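Local atomic coordinates of hypoxanthine phosphoribosyltransferase (Bacillus anthracis, PDB entry 4QYI), a protein that probably salvages purine bases by transferring the phosphoribosyl group of PRPP to hypoxanthine or guanine, giving IMP or GMP. Residues A[19-24]-A[146-151]; A[48-53]-A[128-133]; A[100-105]-A[158-163]; A[154-159]-A[164-169]. All coordinates share one frame; numbering follows the deposited sequence.

Interaction 1. Residues A[19-24]-A[146-151]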
loop_
_atom_site.group_PDB
_atom_site.type_symbol
_atom_site.label_atom_id
_atom_site.label_comp_id
_atom_site.label_asym_id
_atom_site.label_seq_id
_atom_site.Cartn_x
_atom_site.Cartn_y
_atom_site.Cartn_z
ATOM N N GLN A 19 2.933 9.458 13.568
ATOM C CA GLN A 19 1.747 10.196 13.144
ATOM C C GLN A 19 1.997 11.707 13.097
ATOM O O GLN A 19 1.582 12.371 12.151
ATOM C CB GLN A 19 0.567 9.897 14.057
ATOM C CG GLN A 19 -0.756 10.496 13.609
ATOM C CD GLN A 19 -1.766 10.571 14.747
ATOM O OE1 GLN A 19 -2.672 11.410 14.739
ATOM N NE2 GLN A 19 -1.622 9.683 15.727
ATOM N N GLU A 20 2.656 12.254 14.111
ATOM C CA GLU A 20 2.959 13.691 14.101
ATOM C C GLU A 20 3.882 14.073 12.928
ATOM O O GLU A 20 3.651 15.063 12.232
ATOM C CB GLU A 20 3.581 14.151 15.426
ATOM C CG GLU A 20 2.558 14.276 16.534
ATOM C CD GLU A 20 1.498 15.294 16.180
ATOM O OE1 GLU A 20 0.329 14.890 16.209
ATOM O OE2 GLU A 20 1.820 16.448 15.797
ATOM N N LYS A 21 4.932 13.292 12.722
ATOM C CA LYS A 21 5.875 13.612 11.657
ATOM C C LYS A 21 5.252 13.507 10.269
ATOM O O LYS A 21 5.517 14.328 9.407
ATOM C CB LYS A 21 7.109 12.722 11.727
ATOM C CG LYS A 21 8.160 13.112 10.700
ATOM C CD LYS A 21 8.640 14.527 10.908
ATOM C CE LYS A 21 9.466 14.631 12.167
ATOM N NZ LYS A 21 9.866 16.035 12.424
ATOM N N VAL A 22 4.429 12.491 10.064
ATOM C CA VAL A 22 3.773 12.320 8.791
ATOM C C VAL A 22 2.895 13.537 8.511
ATOM O O VAL A 22 2.895 14.048 7.395
ATOM C CB VAL A 22 3.037 10.965 8.729
ATOM C CG1 VAL A 22 2.258 10.813 7.440
ATOM C CG2 VAL A 22 4.062 9.830 8.846
ATOM N N LYS A 23 2.163 14.012 9.516
ATOM C CA LYS A 23 1.309 15.194 9.351
ATOM C C LYS A 23 2.145 16.407 8.922
ATOM O O LYS A 23 1.728 17.218 8.103
ATOM C CB LYS A 23 0.623 15.564 10.677
ATOM C CG LYS A 23 -0.416 14.616 11.265
ATOM C CD LYS A 23 -0.920 15.219 12.568
ATOM C CE LYS A 23 -1.730 14.223 13.366
ATOM N NZ LYS A 23 -2.166 14.747 14.697
ATOM N N GLU A 24 3.305 16.543 9.534
ATOM C CA GLU A 24 4.202 17.641 9.233
ATOM C C GLU A 24 4.770 17.571 7.814
ATOM O O GLU A 24 4.883 18.590 7.132
ATOM C CB GLU A 24 5.314 17.660 10.269
ATOM C CG GLU A 24 6.525 18.524 9.893
ATOM C CD GLU A 24 7.524 18.625 11.026
ATOM O OE1 GLU A 24 8.388 19.524 10.959
ATOM O OE2 GLU A 24 7.441 17.814 11.983
ATOM N N VAL A 146 12.032 14.724 4.504
ATOM C CA VAL A 146 12.620 13.683 5.332
ATOM C C VAL A 146 11.948 13.621 6.696
ATOM O O VAL A 146 11.869 14.624 7.395
ATOM C CB VAL A 146 14.120 13.949 5.571
ATOM C CG1 VAL A 146 14.715 12.859 6.440
ATOM C CG2 VAL A 146 14.862 14.031 4.248
ATOM N N GLY A 147 11.479 12.437 7.080
ATOM C CA GLY A 147 10.849 12.261 8.371
ATOM C C GLY A 147 11.825 12.248 9.532
ATOM O O GLY A 147 11.756 13.083 10.433
ATOM N N PHE A 148 12.754 11.298 9.497
ATOM C CA PHE A 148 13.708 11.125 10.572
ATOM C C PHE A 148 15.062 10.663 10.081
ATOM O O PHE A 148 15.165 9.861 9.146
ATOM C CB PHE A 148 13.215 10.036 11.519
ATOM C CG PHE A 148 11.840 10.267 12.064
ATOM C CD1 PHE A 148 10.726 9.844 11.354
ATOM C CD2 PHE A 148 11.659 10.841 13.315
ATOM C CE1 PHE A 148 9.456 10.014 11.872
ATOM C CE2 PHE A 148 10.392 11.014 13.834
ATOM C CZ PHE A 148 9.292 10.596 13.112
ATOM N N GLN A 149 16.094 11.157 10.745
ATOM C CA GLN A 149 17.446 10.741 10.464
ATOM C C GLN A 149 17.802 9.715 11.510
ATOM O O GLN A 149 17.815 10.015 12.696
ATOM C CB GLN A 149 18.436 11.885 10.526
ATOM C CG GLN A 149 18.471 12.775 9.308
ATOM C CD GLN A 149 19.746 13.588 9.312
ATOM O OE1 GLN A 149 20.618 13.380 10.166
ATOM N NE2 GLN A 149 19.879 14.499 8.361
ATOM N N ILE A 150 18.067 8.500 11.065
ATOM C CA ILE A 150 18.400 7.408 11.943
ATOM C C ILE A 150 19.821 6.892 11.793
ATOM O O ILE A 150 20.423 7.027 10.745
ATOM C CB ILE A 150 17.378 6.298 11.676
ATOM C CG1 ILE A 150 16.106 6.765 12.342
ATOM C CG2 ILE A 150 17.839 4.938 12.200
ATOM C CD1 ILE A 150 14.929 5.884 12.070
ATOM N N PRO A 151 20.377 6.327 12.875
ATOM C CA PRO A 151 21.724 5.781 12.781
ATOM C C PRO A 151 21.713 4.512 11.937
ATOM O O PRO A 151 20.678 3.848 11.853
ATOM C CB PRO A 151 22.095 5.490 14.245
ATOM C CG PRO A 151 20.798 5.387 14.970
ATOM C CD PRO A 151 19.866 6.320 14.258
#
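Lys21 and Gly147 bring their CA atoms to 6.1 Å where helix 15-32 passes the corner in strand 145-149, a strand of the central sheet of the phosphoribosyltransferase fold. The chain turns at Gly147, and Phe148 beyond it carries the strand on toward strand 131-132, to which its backbone is bonded. No hydrogen bond joins the two segments. The contact rests on a single lysine from the helix, laid against a glycine carbonyl and a phenylalanine ring in a partly exposed position near the surface.

Lys21 starts toward the strand with CG anti to the backbone N (chi1 -175°), then bends at chi2 and chi3, so that its methylenes wrap round the end of the Phe148 ring. Lys21 CB lies 3.3 Å from Phe148 CZ, and Lys21 CG lies beside CE1 of the same ring at 3.6 Å. Farther along, Lys21 CE comes over one ring face, displaced toward the rim, while remaining 3.3 Å from Gly147 O. The two side chains slide past each other in opposite directions. The lysine methylenes make the contact, and the charge stays far from the ring: Lys21 NZ is 5.7 Å from the centroid of the Phe148 ring, at most a weak cation-pi attraction. Phe148 also packs on Leu131 of strand 131-132 and on Ile13 of strand 8-13. The charged end of Lys21 is engaged within its own helix: NZ makes a salt bridge of 3.0 Å to Glu24 OE2, approaching that oxygen from above the carboxylate plane.

Interaction 2. Residues A[48-53]-A[128-133]; sequences FVFAAD and CTLLDK
Phe50, on helix 48-55, drives its ring against the corner at Leu130, where strand 124-129 gives way to strand 131-132 in the mixed sheet of the phosphoribosyltransferase fold. The contact is buried, and no hydrogen bond crosses it. Its main element is a CH-pi interaction: Leu130 CB sits over the middle of one face of the Phe50 ring, 3.9 Å from the centroid, and Leu130 CD1 lies 4.0 Å from Phe50 CE1, on the CD1-CE1 side of the ring. With CG of Phe50 anti to its N (chi1 175°), the ring extends from the helix straight into this position.

A sulfur-aromatic contact adds to it. Cys128 SG approaches the ring obliquely and comes within 3.7 Å of Phe50 CZ. Backbone atoms also take part, Leu130 N lying 3.5 Å from Phe50 CE2, so the ring rests on the peptide at the corner as well as on its side chains. Val22 and Leu25 of helix 15-32 and Val100 of strand 96-101 also pack on Phe50.

Within the 128-133 segment, Thr129 points away from the helix and spans the corner: its OG1 donates to Leu131 O at 2.7 Å, tilted 35° from the carbonyl plane.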
loop_
_atom_site.group_PDB
_atom_site.type_symbol
_atom_site.label_atom_id
_atom_site.label_comp_id
_atom_site.label_asym_id
_atom_site.label_seq_id
_atom_site.Cartn_x
_atom_site.Cartn_y
_atom_site.Cartn_z
ATOM N N PHE A 48 4.398 1.396 1.579
ATOM C CA PHE A 48 2.923 1.430 1.484
ATOM C C PHE A 48 2.191 1.952 2.705
ATOM O O PHE A 48 1.170 2.603 2.541
ATOM C CB PHE A 48 2.299 0.104 0.999
ATOM C CG PHE A 48 1.942 -0.886 2.077
ATOM C CD1 PHE A 48 2.896 -1.704 2.662
ATOM C CD2 PHE A 48 0.613 -1.034 2.469
ATOM C CE1 PHE A 48 2.545 -2.616 3.641
ATOM C CE2 PHE A 48 0.257 -1.952 3.438
ATOM C CZ PHE A 48 1.226 -2.752 4.014
ATOM N N VAL A 49 2.715 1.717 3.902
ATOM C CA VAL A 49 2.048 2.195 5.120
ATOM C C VAL A 49 2.236 3.698 5.228
ATOM O O VAL A 49 1.296 4.440 5.442
ATOM C CB VAL A 49 2.564 1.473 6.378
ATOM C CG1 VAL A 49 1.935 2.068 7.617
ATOM C CG2 VAL A 49 2.273 -0.021 6.296
ATOM N N PHE A 50 3.472 4.139 5.066
ATOM C CA PHE A 50 3.792 5.562 5.073
ATOM C C PHE A 50 2.961 6.317 4.036
ATOM O O PHE A 50 2.408 7.393 4.315
ATOM C CB PHE A 50 5.279 5.693 4.819
ATOM C CG PHE A 50 5.784 7.100 4.678
ATOM C CD1 PHE A 50 5.381 8.096 5.539
ATOM C CD2 PHE A 50 6.801 7.381 3.754
ATOM C CE1 PHE A 50 5.894 9.370 5.429
ATOM C CE2 PHE A 50 7.318 8.658 3.642
ATOM C CZ PHE A 50 6.854 9.656 4.483
ATOM N N ALA A 51 2.842 5.743 2.853
ATOM C CA ALA A 51 2.103 6.394 1.766
ATOM C C ALA A 51 0.644 6.511 2.107
ATOM O O ALA A 51 0.053 7.564 1.888
ATOM C CB ALA A 51 2.272 5.653 0.449
ATOM N N ALA A 52 0.070 5.432 2.633
ATOM C CA ALA A 52 -1.334 5.440 3.011
ATOM C C ALA A 52 -1.591 6.568 4.027
ATOM O O ALA A 52 -2.559 7.297 3.900
ATOM C CB ALA A 52 -1.744 4.092 3.599
ATOM N N ASP A 53 -0.703 6.726 5.010
ATOM C CA ASP A 53 -0.888 7.758 6.026
ATOM C C ASP A 53 -0.602 9.158 5.498
ATOM O O ASP A 53 -1.336 10.101 5.791
ATOM C CB ASP A 53 0.006 7.512 7.242
ATOM C CG ASP A 53 -0.426 6.308 8.066
ATOM O OD1 ASP A 53 -1.530 5.747 7.849
ATOM O OD2 ASP A 53 0.356 5.943 8.961
ATOM N N CYS A 128 10.449 11.988 -1.129
ATOM C CA CYS A 128 9.965 12.015 0.232
ATOM C C CYS A 128 10.258 10.684 0.901
ATOM O O CYS A 128 9.743 9.658 0.471
ATOM C CB CYS A 128 8.453 12.256 0.227
ATOM S SG CYS A 128 7.698 12.213 1.874
ATOM N N THR A 129 11.070 10.694 1.954
ATOM C CA THR A 129 11.384 9.457 2.646
ATOM C C THR A 129 11.061 9.578 4.116
ATOM O O THR A 129 11.207 10.637 4.717
ATOM C CB THR A 129 12.872 9.052 2.474
ATOM O OG1 THR A 129 13.113 7.759 3.056
ATOM C CG2 THR A 129 13.787 10.069 3.118
ATOM N N LEU A 130 10.611 8.473 4.690
ATOM C CA LEU A 130 10.288 8.442 6.092
ATOM C C LEU A 130 11.580 8.505 6.874
ATOM O O LEU A 130 11.696 9.279 7.826
ATOM C CB LEU A 130 9.568 7.145 6.461
ATOM C CG LEU A 130 9.202 7.014 7.946
ATOM C CD1 LEU A 130 8.257 8.117 8.381
ATOM C CD2 LEU A 130 8.562 5.666 8.213
ATOM N N LEU A 131 12.550 7.683 6.457
ATOM C CA LEU A 131 13.834 7.598 7.142
ATOM C C LEU A 131 14.984 7.895 6.199
ATOM O O LEU A 131 14.939 7.510 5.030
ATOM C CB LEU A 131 14.006 6.200 7.707
ATOM C CG LEU A 131 12.833 5.656 8.535
ATOM C CD1 LEU A 131 13.079 4.186 8.862
ATOM C CD2 LEU A 131 12.581 6.459 9.796
ATOM N N ASP A 132 16.006 8.588 6.707
ATOM C CA ASP A 132 17.167 8.963 5.916
ATOM C C ASP A 132 18.442 8.614 6.696
ATOM O O ASP A 132 18.507 8.780 7.928
ATOM C CB ASP A 132 17.129 10.472 5.586
ATOM C CG ASP A 132 18.086 10.869 4.452
ATOM O OD1 ASP A 132 18.483 9.982 3.674
ATOM O OD2 ASP A 132 18.375 12.083 4.281
ATOM N N LYS A 133 19.439 8.126 5.967
ATOM C CA LYS A 133 20.740 7.763 6.529
ATOM C C LYS A 133 21.753 8.406 5.603
ATOM O O LYS A 133 22.352 7.718 4.786
ATOM C CB LYS A 133 20.926 6.227 6.558
ATOM C CG LYS A 133 19.888 5.503 7.444
ATOM C CD LYS A 133 19.549 3.988 7.396
ATOM C CE LYS A 133 20.458 2.918 7.999
ATOM N NZ LYS A 133 19.803 1.568 7.884
#

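Interaction 3. Residues A[100-105]-A[158-163]. With MG (magnesium ion), chain F; PO4 (phosphate ion), chain H.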
loop_
_atom_site.group_PDB
_atom_site.type_symbol
_atom_site.label_atom_id
_atom_site.label_comp_id
_atom_site.label_asym_id
_atom_site.label_seq_id
_atom_site.Cartn_x
_atom_site.Cartn_y
_atom_site.Cartn_z
ATOM N N VAL A 100 7.745 8.440 -3.043
ATOM C CA VAL A 100 7.728 8.116 -1.620
ATOM C C VAL A 100 8.465 6.826 -1.278
ATOM O O VAL A 100 8.188 5.786 -1.849
ATOM C CB VAL A 100 6.261 8.062 -1.141
ATOM C CG1 VAL A 100 6.152 7.587 0.293
ATOM C CG2 VAL A 100 5.622 9.430 -1.276
ATOM N N GLU A 101 9.432 6.939 -0.373
ATOM C CA GLU A 101 10.209 5.819 0.112
ATOM C C GLU A 101 10.134 5.685 1.601
ATOM O O GLU A 101 9.776 6.625 2.320
ATOM C CB GLU A 101 11.699 5.979 -0.219
ATOM C CG GLU A 101 12.129 5.382 -1.531
ATOM C CD GLU A 101 12.221 3.852 -1.494
ATOM O OE1 GLU A 101 12.803 3.314 -2.450
ATOM O OE2 GLU A 101 11.771 3.174 -0.525
ATOM N N ASP A 102 10.458 4.485 2.062
ATOM C CA ASP A 102 10.528 4.210 3.483
ATOM C C ASP A 102 11.921 4.602 3.956
ATOM O O ASP A 102 12.081 5.183 5.015
ATOM C CB ASP A 102 10.261 2.724 3.781
ATOM C CG ASP A 102 11.107 1.779 2.932
ATOM O OD1 ASP A 102 11.488 2.108 1.792
ATOM O OD2 ASP A 102 11.362 0.663 3.403
ATOM N N ILE A 103 12.932 4.288 3.148
ATOM C CA ILE A 103 14.315 4.565 3.526
ATOM C C ILE A 103 15.196 4.962 2.373
ATOM O O ILE A 103 15.039 4.454 1.265
ATOM C CB ILE A 103 14.988 3.292 4.087
ATOM C CG1 ILE A 103 14.243 2.798 5.318
ATOM C CG2 ILE A 103 16.459 3.552 4.451
ATOM C CD1 ILE A 103 14.630 1.398 5.745
ATOM N N ILE A 104 16.123 5.873 2.632
ATOM C CA ILE A 104 17.097 6.249 1.640
ATOM C C ILE A 104 18.412 6.149 2.375
ATOM O O ILE A 104 18.578 6.778 3.408
ATOM C CB ILE A 104 16.951 7.683 1.132
ATOM C CG1 ILE A 104 15.608 7.880 0.445
ATOM C CG2 ILE A 104 18.075 7.995 0.157
ATOM C CD1 ILE A 104 15.461 9.278 -0.109
ATOM N N ASP A 105 19.323 5.328 1.880
ATOM C CA ASP A 105 20.636 5.190 2.509
ATOM C C ASP A 105 21.767 5.545 1.541
ATOM O O ASP A 105 22.306 6.656 1.589
ATOM C CB ASP A 105 20.802 3.834 3.241
ATOM C CG ASP A 105 20.396 2.622 2.409
ATOM O OD1 ASP A 105 20.552 2.609 1.171
ATOM O OD2 ASP A 105 19.960 1.638 3.038
ATOM N N TYR A 158 6.102 -0.425 10.642
ATOM C CA TYR A 158 5.489 0.615 9.823
ATOM C C TYR A 158 5.786 0.395 8.321
ATOM O O TYR A 158 6.203 1.307 7.613
ATOM C CB TYR A 158 5.986 1.993 10.319
ATOM C CG TYR A 158 5.151 3.185 9.885
ATOM C CD1 TYR A 158 3.940 3.488 10.520
ATOM C CD2 TYR A 158 5.589 4.040 8.882
ATOM C CE1 TYR A 158 3.178 4.579 10.127
ATOM C CE2 TYR A 158 4.840 5.143 8.495
ATOM C CZ TYR A 158 3.642 5.407 9.123
ATOM O OH TYR A 158 2.912 6.494 8.705
ATOM N N GLY A 159 5.551 -0.831 7.862
ATOM C CA GLY A 159 5.788 -1.209 6.471
ATOM C C GLY A 159 7.134 -1.823 6.125
ATOM O O GLY A 159 7.252 -2.529 5.130
ATOM N N ILE A 160 8.128 -1.600 6.981
ATOM C CA ILE A 160 9.489 -2.099 6.801
ATOM C C ILE A 160 9.656 -3.482 7.435
ATOM O O ILE A 160 9.327 -3.713 8.615
ATOM C CB ILE A 160 10.482 -1.119 7.452
ATOM C CG1 ILE A 160 10.187 0.285 6.948
ATOM C CG2 ILE A 160 11.930 -1.500 7.167
ATOM C CD1 ILE A 160 10.928 1.383 7.669
ATOM N N ASP A 161 10.222 -4.407 6.672
ATOM C CA ASP A 161 10.404 -5.772 7.150
ATOM C C ASP A 161 11.840 -6.202 7.394
ATOM O O ASP A 161 12.798 -5.483 7.149
ATOM C CB ASP A 161 9.932 -6.750 6.084
ATOM C CG ASP A 161 10.880 -6.795 4.880
ATOM O OD1 ASP A 161 11.224 -5.727 4.338
ATOM O OD2 ASP A 161 11.289 -7.902 4.464
ATOM N N CYS A 162 11.941 -7.409 7.923
ATOM C CA CYS A 162 13.200 -8.112 8.072
ATOM C C CYS A 162 12.743 -9.512 7.654
ATOM O O CYS A 162 11.952 -10.168 8.348
ATOM C CB CYS A 162 13.765 -8.066 9.478
ATOM S SG CYS A 162 15.115 -9.259 9.630
ATOM N N ALA A 163 13.189 -9.925 6.474
ATOM C CA ALA A 163 12.817 -11.209 5.887
ATOM C C ALA A 163 11.287 -11.358 5.824
ATOM O O ALA A 163 10.740 -12.397 6.173
ATOM C CB ALA A 163 13.471 -12.369 6.634
HETATM MG MG MG F . 11.838 1.164 0.081
HETATM P P PO4 H . 18.300 3.744 -1.873
HETATM O O1 PO4 H . 17.255 2.712 -1.569
HETATM O O2 PO4 H . 18.836 4.289 -0.577
HETATM O O3 PO4 H . 19.497 3.195 -2.616
HETATM O O4 PO4 H . 17.686 4.804 -2.727
HETATM O O HOH W 1 12.151 -0.669 1.005
HETATM O O HOH W 2 13.940 1.965 0.579
HETATM O O HOH W 3 12.783 0.973 -1.901
HETATM O O HOH W 4 10.207 0.738 -0.625
#
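Glu101 OE2 is gripped twice, by a magnesium ion at 2.1 Å and by the backbone N of Asp102, the residue that also meets Ile160 across the contact. That N donates to the anti lone pair of Glu101 OE2 at 3.2 Å and helps fix how the glutamate is turned. Six oxygens coordinate the metal: besides Glu101 OE2, Asp102 OD1 lies 2.0 Å from the magnesium ion, and waters fill the other four positions. The second Asp102 oxygen, OD2, accepts a hydrogen bond from a metal-bound water, while another such water donates to Ile103 O.

Asp102 carries CG between its backbone N and carbonyl carbon (chi1 50°), which turns the carboxylate to the magnesium ion, while CB faces the 158-163 loop. Ile160 answers with aliphatic carbon: its CG1 is 3.8 Å from Asp102 OD2, and its CD1 stands 4.2 Å from Ile103 CD1, those two isoleucines crossing at about a right angle. Leu131 packs on both isoleucines.

Farther along, Asp105 N donates to O2 of a phosphate ion at 2.7 Å, nearly straight (164°), and the amides of Gly107 and Thr109 bind the same ion. An adjacent acidic pair followed by an amide-lined anion loop is the PRPP-binding motif of type I phosphoribosyltransferases; the ion probably marks its 5'-phosphate site, with Ile160 in the loop flanking the active site.

Interaction 4. Residues A[154-159]-A[164-169]. With PO4 (phosphate ion), chain G.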
loop_
_atom_site.group_PDB
_atom_site.type_symbol
_atom_site.label_atom_id
_atom_site.label_comp_id
_atom_site.label_asym_id
_atom_site.label_seq_id
_atom_site.Cartn_x
_atom_site.Cartn_y
_atom_site.Cartn_z
ATOM N N PHE A 154 19.710 -1.802 11.657
ATOM C CA PHE A 154 18.575 -2.546 11.084
ATOM C C PHE A 154 17.299 -2.177 11.812
ATOM O O PHE A 154 17.242 -2.207 13.033
ATOM C CB PHE A 154 18.786 -4.062 11.167
ATOM C CG PHE A 154 20.001 -4.532 10.427
ATOM C CD1 PHE A 154 20.103 -4.352 9.056
ATOM C CD2 PHE A 154 21.039 -5.161 11.099
ATOM C CE1 PHE A 154 21.230 -4.775 8.373
ATOM C CE2 PHE A 154 22.163 -5.597 10.421
ATOM C CZ PHE A 154 22.260 -5.402 9.055
ATOM N N ILE A 155 16.260 -1.848 11.061
ATOM C CA ILE A 155 15.006 -1.462 11.665
ATOM C C ILE A 155 13.845 -2.186 11.006
ATOM O O ILE A 155 13.956 -2.653 9.876
ATOM C CB ILE A 155 14.790 0.064 11.537
ATOM C CG1 ILE A 155 14.629 0.498 10.052
ATOM C CG2 ILE A 155 15.922 0.805 12.251
ATOM C CD1 ILE A 155 15.822 0.239 9.151
ATOM N N VAL A 156 12.730 -2.268 11.725
ATOM C CA VAL A 156 11.528 -2.913 11.223
ATOM C C VAL A 156 10.320 -2.143 11.715
ATOM O O VAL A 156 10.440 -1.287 12.602
ATOM C CB VAL A 156 11.406 -4.384 11.705
ATOM C CG1 VAL A 156 12.562 -5.228 11.182
ATOM C CG2 VAL A 156 11.332 -4.461 13.220
ATOM N N GLY A 157 9.164 -2.445 11.131
ATOM C CA GLY A 157 7.900 -1.809 11.501
ATOM C C GLY A 157 7.387 -0.756 10.522
ATOM O O GLY A 157 8.131 -0.262 9.666
ATOM N N TYR A 158 6.102 -0.425 10.642
ATOM C CA TYR A 158 5.489 0.615 9.823
ATOM C C TYR A 158 5.786 0.395 8.321
ATOM O O TYR A 158 6.203 1.307 7.613
ATOM C CB TYR A 158 5.986 1.993 10.319
ATOM C CG TYR A 158 5.151 3.185 9.885
ATOM C CD1 TYR A 158 3.940 3.488 10.520
ATOM C CD2 TYR A 158 5.589 4.040 8.882
ATOM C CE1 TYR A 158 3.178 4.579 10.127
ATOM C CE2 TYR A 158 4.840 5.143 8.495
ATOM C CZ TYR A 158 3.642 5.407 9.123
ATOM O OH TYR A 158 2.912 6.494 8.705
ATOM N N GLY A 159 5.551 -0.831 7.862
ATOM C CA GLY A 159 5.788 -1.209 6.471
ATOM C C GLY A 159 7.134 -1.823 6.125
ATOM O O GLY A 159 7.252 -2.529 5.130
ATOM N N GLU A 164 10.621 -10.286 5.394
ATOM C CA GLU A 164 9.157 -10.220 5.230
ATOM C C GLU A 164 8.367 -10.192 6.552
ATOM O O GLU A 164 7.137 -10.237 6.546
ATOM C CB GLU A 164 8.646 -11.350 4.308
ATOM C CG GLU A 164 9.262 -11.354 2.908
ATOM C CD GLU A 164 9.025 -10.062 2.126
ATOM O OE1 GLU A 164 8.069 -9.313 2.423
ATOM O OE2 GLU A 164 9.807 -9.783 1.198
ATOM N N LYS A 165 9.077 -10.119 7.675
ATOM C CA LYS A 165 8.458 -10.095 8.994
ATOM C C LYS A 165 8.441 -8.674 9.580
ATOM O O LYS A 165 9.228 -7.809 9.179
ATOM C CB LYS A 165 9.212 -11.093 9.896
ATOM C CG LYS A 165 8.713 -11.255 11.327
ATOM C CD LYS A 165 9.524 -12.316 12.069
ATOM C CE LYS A 165 8.998 -12.567 13.480
ATOM N NZ LYS A 165 7.649 -13.193 13.557
ATOM N N TYR A 166 7.464 -8.424 10.450
ATOM C CA TYR A 166 7.307 -7.157 11.176
ATOM C C TYR A 166 6.779 -5.912 10.448
ATOM O O TYR A 166 6.778 -4.831 11.026
ATOM C CB TYR A 166 8.607 -6.792 11.896
ATOM C CG TYR A 166 9.073 -7.831 12.890
ATOM C CD1 TYR A 166 8.280 -8.181 13.978
ATOM C CD2 TYR A 166 10.326 -8.416 12.776
ATOM C CE1 TYR A 166 8.708 -9.120 14.897
ATOM C CE2 TYR A 166 10.769 -9.349 13.693
ATOM C CZ TYR A 166 9.961 -9.694 14.757
ATOM O OH TYR A 166 10.412 -10.637 15.662
ATOM N N ARG A 167 6.302 -6.035 9.215
ATOM C CA ARG A 167 5.774 -4.853 8.511
ATOM C C ARG A 167 4.550 -4.289 9.200
ATOM O O ARG A 167 4.217 -3.124 9.002
ATOM C CB ARG A 167 5.368 -5.175 7.071
ATOM C CG ARG A 167 6.493 -5.613 6.158
ATOM C CD ARG A 167 6.009 -5.577 4.719
ATOM N NE ARG A 167 6.924 -6.218 3.788
ATOM C CZ ARG A 167 7.954 -5.635 3.185
ATOM N NH1 ARG A 167 8.251 -4.359 3.395
ATOM N NH2 ARG A 167 8.693 -6.347 2.359
ATOM N N ASN A 168 3.886 -5.108 10.015
ATOM C CA ASN A 168 2.662 -4.685 10.654
ATOM C C ASN A 168 2.794 -3.982 11.999
ATOM O O ASN A 168 1.782 -3.631 12.589
ATOM C CB ASN A 168 1.724 -5.868 10.815
ATOM C CG ASN A 168 2.283 -6.923 11.726
ATOM O OD1 ASN A 168 3.482 -7.190 11.731
ATOM N ND2 ASN A 168 1.417 -7.523 12.517
ATOM N N LEU A 169 4.013 -3.758 12.481
ATOM C CA LEU A 169 4.152 -3.016 13.724
ATOM C C LEU A 169 3.728 -1.565 13.490
ATOM O O LEU A 169 4.054 -0.989 12.463
ATOM C CB LEU A 169 5.594 -3.025 14.222
ATOM C CG LEU A 169 6.225 -4.398 14.421
ATOM C CD1 LEU A 169 7.646 -4.248 14.935
ATOM C CD2 LEU A 169 5.411 -5.253 15.382
HETATM P P PO4 G . 10.804 -3.433 0.209
HETATM O O1 PO4 G . 10.282 -4.401 -0.832
HETATM O O2 PO4 G . 10.140 -3.752 1.521
HETATM O O3 PO4 G . 12.302 -3.548 0.401
HETATM O O4 PO4 G . 10.467 -2.025 -0.236
#
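The loop that follows strand 155-156 doubles back on itself beside the active site, pairing Tyr158 with Leu169 and Gly159 with Arg167. Two backbone bonds tie the two arms of the loop: Tyr158 N donates to Leu169 O at 2.8 Å and Gly159 N to Arg167 O at 2.9 Å. Gly157 fits closely, its CA in a CA-H...O contact of 3.3 Å with Tyr166 O; it adopts backbone angles (phi 104°, psi 163°) that glycine alone accommodates readily. Val156 CB packs on Tyr166 CB at 3.7 Å, and Val156 CG2 on Leu169 CD1.

Arg167 extends from CG to NE and brings a flat guanidinium past Gly159, with its partners in plane around the edge. NH1 serves two acceptors, Gly159 O at 2.7 Å, nearly along the C=O axis, and O2 of a phosphate ion, also at 2.7 Å. Its NH2 forms a salt bridge with Glu164 OE1 at 3.0 Å and adds only a weak bond to the phosphate. The carbonyl and the carboxylate thus fix the rotation of the group. Amides of Lys45 and Gly46 bind the same anion, a setting consistent with the pyrophosphate site of PRPP in hypoxanthine-guanine phosphoribosyltransferases.

From the N terminus, interaction 1 closes the longest loop, bringing helix 15-32 to strand 145-149. Interaction 2 falls wholly within that span and joins helix 48-55 to the corner between strands 124-129 and 131-132; the two meet in the sheet, where Phe148 N bonds to Leu130 O. Interaction 3 opens inside both spans but closes beyond them, so it crosses each, tying the metal-binding corner after strand 96-101 to the loop at 158-163. Interaction 4 then folds that loop back on itself and shares Tyr158 and Gly159 with interaction 3. Tyr158 OH, bonded to Asp53 OD2 and packed on Val22, links the loop to both helices.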